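Local coordinates for protein Rho guanyl nucleotide exchange factor (Rom2), putative (PDB 5O51) that probably acts as a guanine-nucleotide exchange factor for Rho-type GTPases and is represented here by its C-terminal CNH domain, a seven-bladed beta-propeller, at residues R21-V26 with G37-I42; G41-E46 with P56-D61; S63-I68 with V79-T84; E73-L78 with Y88-L93; N306-H311 with A320-G325. All coordinates share one frame; numbering follows the deposited sequence.

Overall arrangement
The five contacts lie on three blades of a seven-bladed propeller. Contacts 1 and 2 belong to one four-stranded blade and share G41 and I42, with centres about 9 Å apart; contacts 3 and 4 belong to the next blade, both using strand 76-81. Contact 5 sits in the blade that closes the ring, where strand 8-12 from the N-terminus joins three C-terminal strands. Contact 1 also touches contact 3 (centres about 9 Å apart) through N23 and V65, and contact 5 (about 12 Å) through V22 and R308. The shared I42 packs on V65 and V79 of contact 3. Contacts 4 and 5 are the farthest apart, about 27 Å between centres.

Contact 1: residues R21-V26 with G37-I42; sequences RVNCLV and GTDSGI
C24 lays its thiol over G37, SG resting 3.8 Å from G37 CA. A first torsion of 54° sets the sulphur between its own backbone N and carbonyl carbon, and glycine, with no side chain on that face of the sheet, leaves it the place. Beneath the thiol the backbones are joined closely: G37 N donates to C24 O at 3.0 Å, while G37 O accepts from N23 N at 2.9 Å and, more weakly, from C24 N. Two residues thus face one, a classic beta bulge in the hairpin of strands 22-28 and 33-38, the two inner strands of this propeller blade. From the bulge itself the N23 amide reaches D39. Its ND2 donates to D39 OD1 at 3.0 Å, a fairly straight bond (159°) that lies in the amide plane but comes down on the carboxylate from above, the two planes being 62° apart. The same ND2 also donates to V65 O on the neighbouring blade. A water bridges the segments, donating to R21 O at 2.6 Å and accepting from D39 N at 3.0 Å. T38 CB packs 3.5 Å from R21 O, and T38 OG1 accepts from S40 N in an ST turn that leads the chain toward strand 41-46. The R21 guanidinium is directed elsewhere, to a salt bridge with D328.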
# COMPACT_ATOMS: atom_id res chain seq x y z
N ARG A 21 3.60 -17.75 -4.71
CA ARG A 21 2.87 -16.63 -5.33
C ARG A 21 3.57 -15.29 -5.07
O ARG A 21 4.36 -15.13 -4.07
CB ARG A 21 1.41 -16.61 -4.75
CG ARG A 21 0.58 -17.85 -5.16
CD ARG A 21 -0.96 -17.71 -5.00
NE ARG A 21 -1.63 -18.97 -5.41
CZ ARG A 21 -1.87 -19.38 -6.68
NH1 ARG A 21 -1.60 -18.63 -7.78
NH2 ARG A 21 -2.43 -20.55 -6.88
N VAL A 22 3.20 -14.29 -5.85
CA VAL A 22 3.64 -12.91 -5.59
C VAL A 22 2.89 -12.29 -4.39
O VAL A 22 1.68 -12.07 -4.44
CB VAL A 22 3.44 -12.04 -6.86
CG1 VAL A 22 3.83 -10.60 -6.62
CG2 VAL A 22 4.30 -12.58 -7.99
N ASN A 23 3.60 -11.96 -3.31
CA ASN A 23 2.95 -11.33 -2.19
C ASN A 23 2.92 -9.78 -2.35
O ASN A 23 1.99 -9.11 -1.83
CB ASN A 23 3.68 -11.61 -0.87
CG ASN A 23 3.68 -13.11 -0.43
OD1 ASN A 23 2.82 -13.85 -0.76
ND2 ASN A 23 4.70 -13.51 0.32
N CYS A 24 3.99 -9.20 -2.91
CA CYS A 24 4.20 -7.74 -3.00
C CYS A 24 5.14 -7.39 -4.11
O CYS A 24 5.78 -8.28 -4.70
CB CYS A 24 4.72 -7.18 -1.68
SG CYS A 24 6.21 -7.97 -1.04
N LEU A 25 5.22 -6.09 -4.44
CA LEU A 25 6.01 -5.65 -5.58
C LEU A 25 6.27 -4.15 -5.44
O LEU A 25 5.40 -3.42 -4.93
CB LEU A 25 5.28 -6.03 -6.90
CG LEU A 25 5.75 -5.53 -8.28
CD1 LEU A 25 5.25 -6.41 -9.40
CD2 LEU A 25 5.26 -4.13 -8.59
N VAL A 26 7.44 -3.70 -5.88
CA VAL A 26 7.69 -2.27 -6.07
C VAL A 26 8.51 -2.05 -7.35
O VAL A 26 9.42 -2.84 -7.64
CB VAL A 26 8.40 -1.63 -4.86
CG1 VAL A 26 9.79 -2.26 -4.65
CG2 VAL A 26 8.54 -0.11 -5.02
N GLY A 37 8.39 -9.64 -4.13
CA GLY A 37 8.58 -10.37 -2.83
C GLY A 37 7.63 -11.58 -2.76
O GLY A 37 6.43 -11.49 -3.08
N THR A 38 8.19 -12.73 -2.44
CA THR A 38 7.42 -13.98 -2.23
C THR A 38 7.76 -14.66 -0.89
O THR A 38 8.62 -14.19 -0.10
CB THR A 38 7.79 -14.95 -3.32
OG1 THR A 38 9.12 -15.47 -3.00
CG2 THR A 38 7.82 -14.24 -4.71
N ASP A 39 7.11 -15.79 -0.65
CA ASP A 39 7.40 -16.65 0.53
C ASP A 39 8.83 -17.22 0.59
O ASP A 39 9.35 -17.37 1.65
CB ASP A 39 6.30 -17.73 0.68
CG ASP A 39 5.08 -17.20 1.33
OD1 ASP A 39 5.12 -16.06 1.86
OD2 ASP A 39 4.04 -17.89 1.32
N SER A 40 9.55 -17.28 -0.52
CA SER A 40 10.87 -17.87 -0.58
C SER A 40 12.04 -16.92 -0.87
O SER A 40 13.21 -17.28 -0.60
CB SER A 40 10.93 -18.80 -1.77
OG SER A 40 11.47 -17.99 -2.83
N GLY A 41 11.79 -15.80 -1.52
CA GLY A 41 12.86 -14.93 -2.03
C GLY A 41 12.34 -13.63 -2.69
O GLY A 41 11.15 -13.44 -2.80
N ILE A 42 13.27 -12.77 -3.09
CA ILE A 42 13.06 -11.51 -3.82
C ILE A 42 13.70 -11.69 -5.20
O ILE A 42 14.87 -12.20 -5.36
CB ILE A 42 13.64 -10.35 -3.02
CG1 ILE A 42 12.88 -10.20 -1.70
CG2 ILE A 42 13.53 -9.00 -3.77
CD1 ILE A 42 13.55 -9.25 -0.74
O HOH W 1 4.46 -16.62 -1.91

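Contact 2: residues G41-E46 with P56-D61; sequences GIFISE and PRRVLD
The R57 guanidinium carries I44 CG2 on one face, the methyl 3.4 Å above the plane and displaced toward the rim, while its NH2 makes a weak hydrogen bond to L93 O on the next blade. The F43 ring lies across R58: its CD2 comes 3.6 Å from R58 CA, its CE2 touches R58 CB, and its plane is turned 70° from that of the R58 guanidinium. In R58, chi3 (-72°) bends NE off the line of the chain; NH1, passing beside G41 CA, forms a salt bridge to D61 OD1 at 2.9 Å, three residues on, and NH2 bonds to S40 OG. Strands 41-46 and 57-61 are the two outer strands of a four-stranded propeller blade, joined as an antiparallel hairpin. A classic beta bulge interrupts their pairing where V59 and L60 both face I42: I42 O takes a nearly straight bond from V59 N at 2.8 Å and a weak one from L60 N, and I42 N returns one to L60 O. Past the bulge, I44 and R57 exchange backbone bonds. Packing is tightest where I44 CG2 presses on V59 CG1 at 3.5 Å. I42 lies alongside L60, their CD1 atoms 4.1 Å apart.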
# COMPACT_ATOMS: atom_id res chain seq x y z
N GLY A 41 11.79 -15.80 -1.52
CA GLY A 41 12.86 -14.93 -2.03
C GLY A 41 12.34 -13.63 -2.69
O GLY A 41 11.15 -13.44 -2.80
N ILE A 42 13.27 -12.77 -3.09
CA ILE A 42 13.06 -11.51 -3.82
C ILE A 42 13.70 -11.69 -5.20
O ILE A 42 14.87 -12.20 -5.36
CB ILE A 42 13.64 -10.35 -3.02
CG1 ILE A 42 12.88 -10.20 -1.70
CG2 ILE A 42 13.53 -9.00 -3.77
CD1 ILE A 42 13.55 -9.25 -0.74
N PHE A 43 12.95 -11.27 -6.22
CA PHE A 43 13.34 -11.40 -7.65
C PHE A 43 13.27 -10.03 -8.32
O PHE A 43 12.48 -9.13 -7.88
CB PHE A 43 12.44 -12.38 -8.37
CG PHE A 43 12.44 -13.83 -7.81
CD1 PHE A 43 11.62 -14.18 -6.73
CD2 PHE A 43 13.23 -14.82 -8.40
CE1 PHE A 43 11.64 -15.49 -6.22
CE2 PHE A 43 13.25 -16.14 -7.92
CZ PHE A 43 12.42 -16.48 -6.83
N ILE A 44 14.05 -9.85 -9.40
CA ILE A 44 13.99 -8.63 -10.26
C ILE A 44 13.86 -9.01 -11.70
O ILE A 44 14.47 -10.01 -12.14
CB ILE A 44 15.18 -7.70 -10.01
CG1 ILE A 44 15.09 -6.41 -10.82
CG2 ILE A 44 16.55 -8.32 -10.32
CD1 ILE A 44 15.88 -5.29 -10.18
N SER A 45 13.01 -8.29 -12.45
CA SER A 45 12.93 -8.40 -13.92
C SER A 45 12.89 -6.97 -14.50
O SER A 45 12.73 -6.00 -13.77
CB SER A 45 11.65 -9.13 -14.41
OG SER A 45 10.50 -8.35 -14.10
N GLU A 46 12.96 -6.91 -15.82
CA GLU A 46 12.82 -5.68 -16.62
C GLU A 46 11.36 -5.54 -16.92
O GLU A 46 10.70 -6.51 -17.33
CB GLU A 46 13.54 -5.78 -17.98
CG GLU A 46 15.02 -6.10 -17.92
CD GLU A 46 15.90 -4.88 -17.71
OE1 GLU A 46 15.63 -3.82 -18.33
OE2 GLU A 46 16.88 -5.00 -16.94
N PRO A 56 12.40 -13.51 -14.45
CA PRO A 56 12.90 -12.78 -13.29
C PRO A 56 14.12 -13.52 -12.68
O PRO A 56 14.15 -14.74 -12.72
CB PRO A 56 11.72 -12.82 -12.32
CG PRO A 56 10.53 -13.07 -13.18
CD PRO A 56 10.98 -13.87 -14.34
N ARG A 57 15.05 -12.83 -12.05
CA ARG A 57 16.22 -13.50 -11.38
C ARG A 57 16.27 -13.25 -9.88
O ARG A 57 15.89 -12.19 -9.41
CB ARG A 57 17.54 -13.05 -12.01
CG ARG A 57 17.75 -11.59 -12.20
CD ARG A 57 19.20 -11.28 -12.71
NE ARG A 57 19.48 -9.90 -12.36
CZ ARG A 57 20.08 -9.49 -11.25
NH1 ARG A 57 20.67 -10.34 -10.43
NH2 ARG A 57 20.17 -8.19 -11.00
N ARG A 58 16.69 -14.25 -9.16
CA ARG A 58 16.69 -14.22 -7.73
C ARG A 58 17.81 -13.31 -7.33
O ARG A 58 18.95 -13.43 -7.86
CB ARG A 58 16.93 -15.63 -7.16
CG ARG A 58 17.27 -15.69 -5.68
CD ARG A 58 17.44 -17.15 -5.24
NE ARG A 58 16.17 -17.87 -5.17
CZ ARG A 58 15.35 -17.92 -4.12
NH1 ARG A 58 15.67 -17.31 -3.00
NH2 ARG A 58 14.17 -18.58 -4.20
N VAL A 59 17.51 -12.41 -6.40
CA VAL A 59 18.52 -11.44 -5.94
C VAL A 59 18.77 -11.47 -4.46
O VAL A 59 19.86 -11.10 -4.02
CB VAL A 59 18.25 -9.96 -6.27
CG1 VAL A 59 18.46 -9.73 -7.76
CG2 VAL A 59 16.87 -9.44 -5.74
N LEU A 60 17.76 -11.79 -3.69
CA LEU A 60 17.99 -11.94 -2.26
C LEU A 60 17.28 -13.18 -1.76
O LEU A 60 16.14 -13.48 -2.23
CB LEU A 60 17.50 -10.74 -1.49
CG LEU A 60 18.32 -9.48 -1.70
CD1 LEU A 60 17.53 -8.22 -1.30
CD2 LEU A 60 19.65 -9.59 -0.99
N ASP A 61 17.93 -13.95 -0.86
CA ASP A 61 17.22 -14.99 -0.13
C ASP A 61 16.58 -14.31 1.07
O ASP A 61 17.20 -13.47 1.72
CB ASP A 61 18.13 -16.16 0.32
CG ASP A 61 18.81 -16.85 -0.87
OD1 ASP A 61 18.34 -16.72 -2.04
OD2 ASP A 61 19.81 -17.52 -0.61

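Contact 3: residues S63-I68 with V79-T84; sequences SQVTQI and VLANKT
V79 fills the buried face of this contact: CG1 meets V65 CG1 at 4.1 Å, and CG2 lies beside I68 CG1, both side chains pointing the same way. A81 continues the row, with CB against V65 CG2 and 3.4 Å from S63 O. At the opposite end from V79, Q64 and N82 form the looser part, toward solvent. Q64 CB and CG run alongside N82, CG 4.0 Å from N82 CG, and a bend at chi2 (-67°) turns CD off; the amides stand 70° apart. Here N82 N donates to Q64 O at 3.0 Å from well above the carbonyl plane. Strands 65-71 and 76-81, the inner pair of the second blade, meet at a classic beta bulge, with T66 and Q67 both opposite L80: T66 N bonds to L80 O, and L80 N to Q67 O at 2.9 Å. A type I' turn from A81 to T84 leads into the third strand. All three cross-strand hydrogen bonds are thus backbone ones, leaving the side chains to apolar packing, which on the V79 face extends to C24 and I42 of the preceding blade, and, through the Q67 amide, to a bond with F116 O of the following one.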
# COMPACT_ATOMS: atom_id res chain seq x y z
N SER A 63 12.65 -14.90 3.44
CA SER A 63 11.48 -15.71 3.47
C SER A 63 10.31 -14.93 4.02
O SER A 63 10.51 -13.99 4.76
CB SER A 63 11.81 -16.99 4.29
OG SER A 63 11.38 -16.88 5.62
N GLN A 64 9.08 -15.32 3.64
CA GLN A 64 7.85 -14.66 4.11
C GLN A 64 7.84 -13.14 3.84
O GLN A 64 7.53 -12.37 4.74
CB GLN A 64 7.68 -14.87 5.61
CG GLN A 64 7.85 -16.31 6.06
CD GLN A 64 6.74 -17.16 5.54
OE1 GLN A 64 5.57 -16.89 5.80
NE2 GLN A 64 7.10 -18.21 4.81
N VAL A 65 8.27 -12.73 2.65
CA VAL A 65 8.35 -11.26 2.31
C VAL A 65 6.94 -10.74 2.05
O VAL A 65 6.34 -11.07 1.02
CB VAL A 65 9.24 -10.96 1.11
CG1 VAL A 65 9.30 -9.44 0.89
CG2 VAL A 65 10.66 -11.51 1.37
N THR A 66 6.39 -10.00 3.01
CA THR A 66 5.01 -9.53 2.88
C THR A 66 4.87 -8.07 2.41
O THR A 66 3.80 -7.72 1.99
CB THR A 66 4.24 -9.67 4.18
OG1 THR A 66 4.95 -8.92 5.16
CG2 THR A 66 4.16 -11.17 4.63
N GLN A 67 5.90 -7.23 2.55
CA GLN A 67 5.82 -5.84 2.08
C GLN A 67 7.21 -5.36 1.67
O GLN A 67 8.26 -5.76 2.22
CB GLN A 67 5.08 -4.98 3.13
CG GLN A 67 4.55 -3.66 2.62
CD GLN A 67 4.21 -2.63 3.68
OE1 GLN A 67 3.70 -2.94 4.79
NE2 GLN A 67 4.49 -1.36 3.33
N ILE A 68 7.25 -4.55 0.62
CA ILE A 68 8.46 -4.07 0.01
C ILE A 68 8.26 -2.66 -0.58
O ILE A 68 7.18 -2.34 -1.13
CB ILE A 68 8.97 -5.06 -1.05
CG1 ILE A 68 10.44 -4.84 -1.35
CG2 ILE A 68 8.15 -5.06 -2.35
CD1 ILE A 68 11.06 -6.06 -2.05
N VAL A 79 12.44 -3.78 3.22
CA VAL A 79 11.88 -5.14 3.15
C VAL A 79 11.30 -5.61 4.49
O VAL A 79 12.01 -5.65 5.47
CB VAL A 79 12.97 -6.12 2.70
CG1 VAL A 79 12.50 -7.57 2.73
CG2 VAL A 79 13.45 -5.73 1.30
N LEU A 80 10.03 -6.01 4.50
CA LEU A 80 9.37 -6.63 5.64
C LEU A 80 9.25 -8.15 5.36
O LEU A 80 8.50 -8.55 4.49
CB LEU A 80 8.02 -6.02 5.88
CG LEU A 80 7.21 -6.55 7.08
CD1 LEU A 80 8.00 -6.41 8.37
CD2 LEU A 80 5.88 -5.82 7.23
N ALA A 81 10.05 -8.98 6.09
CA ALA A 81 10.21 -10.44 5.86
C ALA A 81 10.05 -11.15 7.20
O ALA A 81 10.81 -10.91 8.16
CB ALA A 81 11.56 -10.76 5.27
N ASN A 82 9.00 -11.95 7.29
CA ASN A 82 8.69 -12.68 8.52
C ASN A 82 8.76 -11.77 9.73
O ASN A 82 9.49 -12.03 10.71
CB ASN A 82 9.63 -13.86 8.66
CG ASN A 82 9.07 -14.96 9.58
OD1 ASN A 82 7.88 -15.03 9.85
ND2 ASN A 82 9.95 -15.82 10.03
N LYS A 83 8.07 -10.64 9.57
CA LYS A 83 7.86 -9.60 10.60
C LYS A 83 9.04 -8.78 11.00
O LYS A 83 8.94 -7.93 11.89
CB LYS A 83 7.14 -10.17 11.82
CG LYS A 83 5.86 -10.87 11.39
CD LYS A 83 5.15 -11.42 12.60
CE LYS A 83 3.74 -11.85 12.22
NZ LYS A 83 3.20 -12.81 13.22
N THR A 84 10.14 -8.94 10.27
CA THR A 84 11.33 -8.14 10.51
C THR A 84 11.50 -7.17 9.34
O THR A 84 11.58 -7.62 8.15
CB THR A 84 12.58 -9.04 10.61
OG1 THR A 84 12.38 -9.97 11.67
CG2 THR A 84 13.84 -8.21 10.92

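Contact 4: residues E73-L78 with Y88-L93; sequences EYQLLL and YPMEAL
L77 and Y88 form a hydrogen-bonded antiparallel pair, L77 N donating to Y88 O and Y88 N to L77 O, both at 2.9 Å. This is the open end of the hairpin of strands 76-81 and 84-89, the two middle strands of the second propeller blade. The next pair, L76 with P89, is a non-hydrogen-bonded one, in which L76 CA-H points at Y88 O. One residue further, M90 N donates to Q75 O at 2.9 Å from above the carbonyl plane, just as the chain leaves the sheet for a short 3-10 turn spanning 90-93. L77 loses more surface to the opposing segment than any other residue here: its CB packs beside Y88 CB, and CD2 reaches L93 CD2 at 4.4 Å, while V59 and L60 of the preceding blade lie against L93 and Y88 respectively. The Y88 ring meets L77 O at its edge, near the ring plane. Q75 crosses M90 at about a right angle, with OE1 3.9 Å from M90 CB; its amide NE2 is engaged by E72 O. M90 itself doubles back under the strand, bent at chi2 (82°) and again at chi3 (83°): SD stands 4.1 Å from L77 N, and the terminal CE touches L76 O at 3.9 Å.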
# COMPACT_ATOMS: atom_id res chain seq x y z
N GLU A 73 15.84 8.35 -3.09
CA GLU A 73 16.73 9.48 -2.83
C GLU A 73 17.98 9.03 -2.06
O GLU A 73 19.07 9.60 -2.29
CB GLU A 73 15.99 10.61 -2.08
CG GLU A 73 16.82 11.80 -1.64
CD GLU A 73 17.34 12.64 -2.81
OE1 GLU A 73 16.51 13.20 -3.56
OE2 GLU A 73 18.57 12.76 -2.96
N TYR A 74 17.78 8.03 -1.17
CA TYR A 74 18.83 7.42 -0.32
C TYR A 74 19.30 6.05 -0.81
O TYR A 74 20.02 5.34 -0.11
CB TYR A 74 18.29 7.29 1.09
CG TYR A 74 18.13 8.64 1.67
CD1 TYR A 74 16.99 9.38 1.45
CD2 TYR A 74 19.18 9.22 2.37
CE1 TYR A 74 16.87 10.67 1.96
CE2 TYR A 74 19.08 10.50 2.88
CZ TYR A 74 17.92 11.22 2.68
OH TYR A 74 17.81 12.49 3.20
N GLN A 75 18.85 5.67 -2.00
CA GLN A 75 19.20 4.38 -2.59
C GLN A 75 19.04 3.21 -1.58
O GLN A 75 19.92 2.37 -1.45
CB GLN A 75 20.60 4.47 -3.19
CG GLN A 75 20.70 5.46 -4.39
CD GLN A 75 19.93 4.92 -5.61
OE1 GLN A 75 20.39 4.01 -6.34
NE2 GLN A 75 18.72 5.44 -5.80
N LEU A 76 17.89 3.18 -0.89
CA LEU A 76 17.53 2.10 0.05
C LEU A 76 16.34 1.28 -0.43
O LEU A 76 15.26 1.83 -0.84
CB LEU A 76 17.24 2.64 1.47
CG LEU A 76 18.39 3.30 2.20
CD1 LEU A 76 17.95 3.76 3.58
CD2 LEU A 76 19.61 2.42 2.29
N LEU A 77 16.52 -0.04 -0.39
CA LEU A 77 15.44 -0.99 -0.48
C LEU A 77 14.92 -1.35 0.93
O LEU A 77 15.66 -1.79 1.77
CB LEU A 77 15.89 -2.23 -1.25
CG LEU A 77 14.83 -3.29 -1.49
CD1 LEU A 77 13.82 -2.87 -2.55
CD2 LEU A 77 15.54 -4.59 -1.89
N LEU A 78 13.62 -1.17 1.17
CA LEU A 78 12.94 -1.52 2.44
C LEU A 78 12.12 -2.83 2.33
O LEU A 78 11.26 -3.00 1.40
CB LEU A 78 12.02 -0.39 2.86
CG LEU A 78 12.65 1.02 2.91
CD1 LEU A 78 11.53 2.01 3.21
CD2 LEU A 78 13.72 1.05 4.01
N TYR A 88 18.28 -2.59 2.70
CA TYR A 88 19.43 -3.04 1.92
C TYR A 88 19.85 -1.88 1.02
O TYR A 88 19.00 -1.12 0.54
CB TYR A 88 19.06 -4.18 1.00
CG TYR A 88 18.66 -5.46 1.62
CD1 TYR A 88 17.39 -5.63 2.14
CD2 TYR A 88 19.53 -6.58 1.62
CE1 TYR A 88 16.97 -6.84 2.66
CE2 TYR A 88 19.15 -7.79 2.21
CZ TYR A 88 17.85 -7.87 2.73
OH TYR A 88 17.40 -9.02 3.28
N PRO A 89 21.14 -1.76 0.72
CA PRO A 89 21.42 -0.77 -0.32
C PRO A 89 20.93 -1.25 -1.70
O PRO A 89 20.91 -2.44 -2.00
CB PRO A 89 22.96 -0.63 -0.29
CG PRO A 89 23.47 -1.90 0.28
CD PRO A 89 22.35 -2.52 1.12
N MET A 90 20.55 -0.29 -2.53
CA MET A 90 20.02 -0.61 -3.86
C MET A 90 20.99 -1.33 -4.77
O MET A 90 20.59 -2.05 -5.69
CB MET A 90 19.55 0.68 -4.58
CG MET A 90 18.32 0.42 -5.44
SD MET A 90 16.81 0.44 -4.43
CE MET A 90 16.59 2.22 -4.44
N GLU A 91 22.28 -1.14 -4.54
CA GLU A 91 23.24 -1.96 -5.27
C GLU A 91 23.08 -3.48 -5.03
O GLU A 91 23.44 -4.26 -5.92
CB GLU A 91 24.68 -1.46 -5.05
CG GLU A 91 25.13 -1.47 -3.60
CD GLU A 91 26.47 -0.76 -3.35
OE1 GLU A 91 27.21 -0.46 -4.33
OE2 GLU A 91 26.78 -0.53 -2.15
N ALA A 92 22.48 -3.92 -3.90
CA ALA A 92 22.07 -5.35 -3.76
C ALA A 92 21.35 -5.94 -4.99
O ALA A 92 21.36 -7.16 -5.22
CB ALA A 92 21.13 -5.53 -2.56
N LEU A 93 20.68 -5.08 -5.75
CA LEU A 93 19.96 -5.51 -6.93
C LEU A 93 20.83 -5.63 -8.18
O LEU A 93 20.35 -6.20 -9.14
CB LEU A 93 18.82 -4.55 -7.20
CG LEU A 93 17.80 -4.40 -6.05
CD1 LEU A 93 16.92 -3.20 -6.25
CD2 LEU A 93 16.88 -5.59 -5.91

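Contact 5: residues N306-H311 with A320-G325; sequences NIRMLH and AYEDEG
N306 O is gripped side-on by the R308 guanidinium, which carries A320 CB 3.6 Å above one face and N306 ND2 above the opposite one. NE and NH2 each donate to N306 O at 2.9 Å, with the oxygen in the guanidinium plane; chi3 (-84°) turns NE back toward its own chain. The E322 backbone N stands at the edge of the group, and NH2 passes 3.6 Å from Y321 CA. NH1 donates to V22 O of the first blade, and NH2 also forms a salt bridge with D328. The backbones pair as R308 with A320, each donating to the other at 3.0 Å, in the hairpin of strands 307-312 and 317-323. These belong to the closing blade of the propeller, in which N-terminal strand 8-12 supplies the outermost strand and so joins the two ends of the chain. At the corner before the strand, N306 ND2 donates to E322 OE2 at 3.1 Å, on the anti side of the carboxylate and 29° out of its plane. I307 CG1 packs against Y321 CB. L310 CD1 rests 4.0 Å from A320 CB, the same methyl that meets the guanidinium.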
# COMPACT_ATOMS: atom_id res chain seq x y z
N ASN A 306 -8.31 -14.54 -5.59
CA ASN A 306 -7.14 -14.08 -4.86
C ASN A 306 -6.48 -12.87 -5.59
O ASN A 306 -5.31 -12.86 -5.90
CB ASN A 306 -6.14 -15.25 -4.64
CG ASN A 306 -5.01 -14.92 -3.64
OD1 ASN A 306 -5.08 -13.97 -2.85
ND2 ASN A 306 -3.96 -15.73 -3.67
N ILE A 307 -7.28 -11.85 -5.85
CA ILE A 307 -6.81 -10.59 -6.45
C ILE A 307 -6.14 -9.78 -5.39
O ILE A 307 -6.70 -9.64 -4.33
CB ILE A 307 -7.97 -9.75 -7.03
CG1 ILE A 307 -8.59 -10.51 -8.21
CG2 ILE A 307 -7.42 -8.31 -7.37
CD1 ILE A 307 -9.98 -10.04 -8.66
N ARG A 308 -4.92 -9.31 -5.64
CA ARG A 308 -4.11 -8.48 -4.69
C ARG A 308 -3.66 -7.22 -5.47
O ARG A 308 -2.96 -7.35 -6.49
CB ARG A 308 -2.81 -9.24 -4.33
CG ARG A 308 -3.00 -10.44 -3.44
CD ARG A 308 -2.06 -11.60 -3.82
NE ARG A 308 -2.62 -12.40 -4.90
CZ ARG A 308 -1.97 -13.18 -5.74
NH1 ARG A 308 -0.65 -13.32 -5.74
NH2 ARG A 308 -2.67 -13.82 -6.64
N MET A 309 -4.02 -6.03 -5.01
CA MET A 309 -3.43 -4.83 -5.61
C MET A 309 -1.96 -4.71 -5.22
O MET A 309 -1.62 -4.71 -4.05
CB MET A 309 -4.20 -3.57 -5.19
CG MET A 309 -3.80 -2.35 -6.03
SD MET A 309 -4.49 -0.79 -5.44
CE MET A 309 -3.02 -0.27 -4.48
N LEU A 310 -1.05 -4.61 -6.19
CA LEU A 310 0.40 -4.55 -5.85
C LEU A 310 1.00 -3.16 -5.71
O LEU A 310 1.75 -2.93 -4.79
CB LEU A 310 1.24 -5.37 -6.84
CG LEU A 310 0.85 -6.86 -6.92
CD1 LEU A 310 1.52 -7.47 -8.13
CD2 LEU A 310 1.18 -7.58 -5.61
N HIS A 311 0.68 -2.24 -6.61
CA HIS A 311 1.29 -0.92 -6.63
C HIS A 311 0.47 -0.02 -7.59
O HIS A 311 0.09 -0.42 -8.70
CB HIS A 311 2.76 -0.99 -7.15
CG HIS A 311 3.55 0.26 -6.92
ND1 HIS A 311 3.70 1.24 -7.88
CD2 HIS A 311 4.18 0.71 -5.82
CE1 HIS A 311 4.40 2.24 -7.37
NE2 HIS A 311 4.67 1.94 -6.11
N ALA A 320 -2.04 -8.67 -9.02
CA ALA A 320 -1.95 -10.11 -9.26
C ALA A 320 -3.26 -10.86 -9.05
O ALA A 320 -4.08 -10.44 -8.24
CB ALA A 320 -0.85 -10.72 -8.37
N TYR A 321 -3.41 -11.97 -9.74
CA TYR A 321 -4.57 -12.86 -9.59
C TYR A 321 -4.19 -14.31 -9.92
O TYR A 321 -3.24 -14.55 -10.69
CB TYR A 321 -5.76 -12.34 -10.44
CG TYR A 321 -5.53 -12.37 -11.95
CD1 TYR A 321 -5.03 -11.27 -12.59
CD2 TYR A 321 -5.85 -13.47 -12.74
CE1 TYR A 321 -4.81 -11.25 -13.93
CE2 TYR A 321 -5.61 -13.47 -14.11
CZ TYR A 321 -5.08 -12.35 -14.68
OH TYR A 321 -4.82 -12.20 -16.03
N GLU A 322 -4.92 -15.27 -9.34
CA GLU A 322 -4.75 -16.73 -9.65
C GLU A 322 -5.54 -17.07 -10.88
O GLU A 322 -6.68 -16.68 -11.03
CB GLU A 322 -5.35 -17.64 -8.58
CG GLU A 322 -4.74 -17.56 -7.24
CD GLU A 322 -5.32 -18.52 -6.20
OE1 GLU A 322 -6.24 -19.35 -6.54
OE2 GLU A 322 -4.85 -18.40 -5.02
N ASP A 323 -4.98 -17.90 -11.74
CA ASP A 323 -5.67 -18.41 -12.90
C ASP A 323 -5.52 -19.94 -12.91
O ASP A 323 -4.73 -20.48 -12.12
CB ASP A 323 -5.03 -17.78 -14.12
CG ASP A 323 -6.00 -17.53 -15.22
OD1 ASP A 323 -7.13 -18.10 -15.19
OD2 ASP A 323 -5.61 -16.77 -16.13
N GLU A 324 -6.24 -20.66 -13.75
CA GLU A 324 -6.14 -22.14 -13.63
C GLU A 324 -4.87 -22.71 -14.34
O GLU A 324 -4.19 -22.00 -15.07
CB GLU A 324 -7.38 -22.77 -14.20
CG GLU A 324 -7.30 -22.95 -15.72
CD GLU A 324 -8.61 -23.40 -16.36
OE1 GLU A 324 -9.67 -22.84 -15.96
OE2 GLU A 324 -8.56 -24.29 -17.27
N GLY A 325 -4.40 -23.91 -14.01
CA GLY A 325 -3.93 -24.19 -12.70
C GLY A 325 -2.40 -24.39 -12.66
O GLY A 325 -1.75 -24.76 -13.63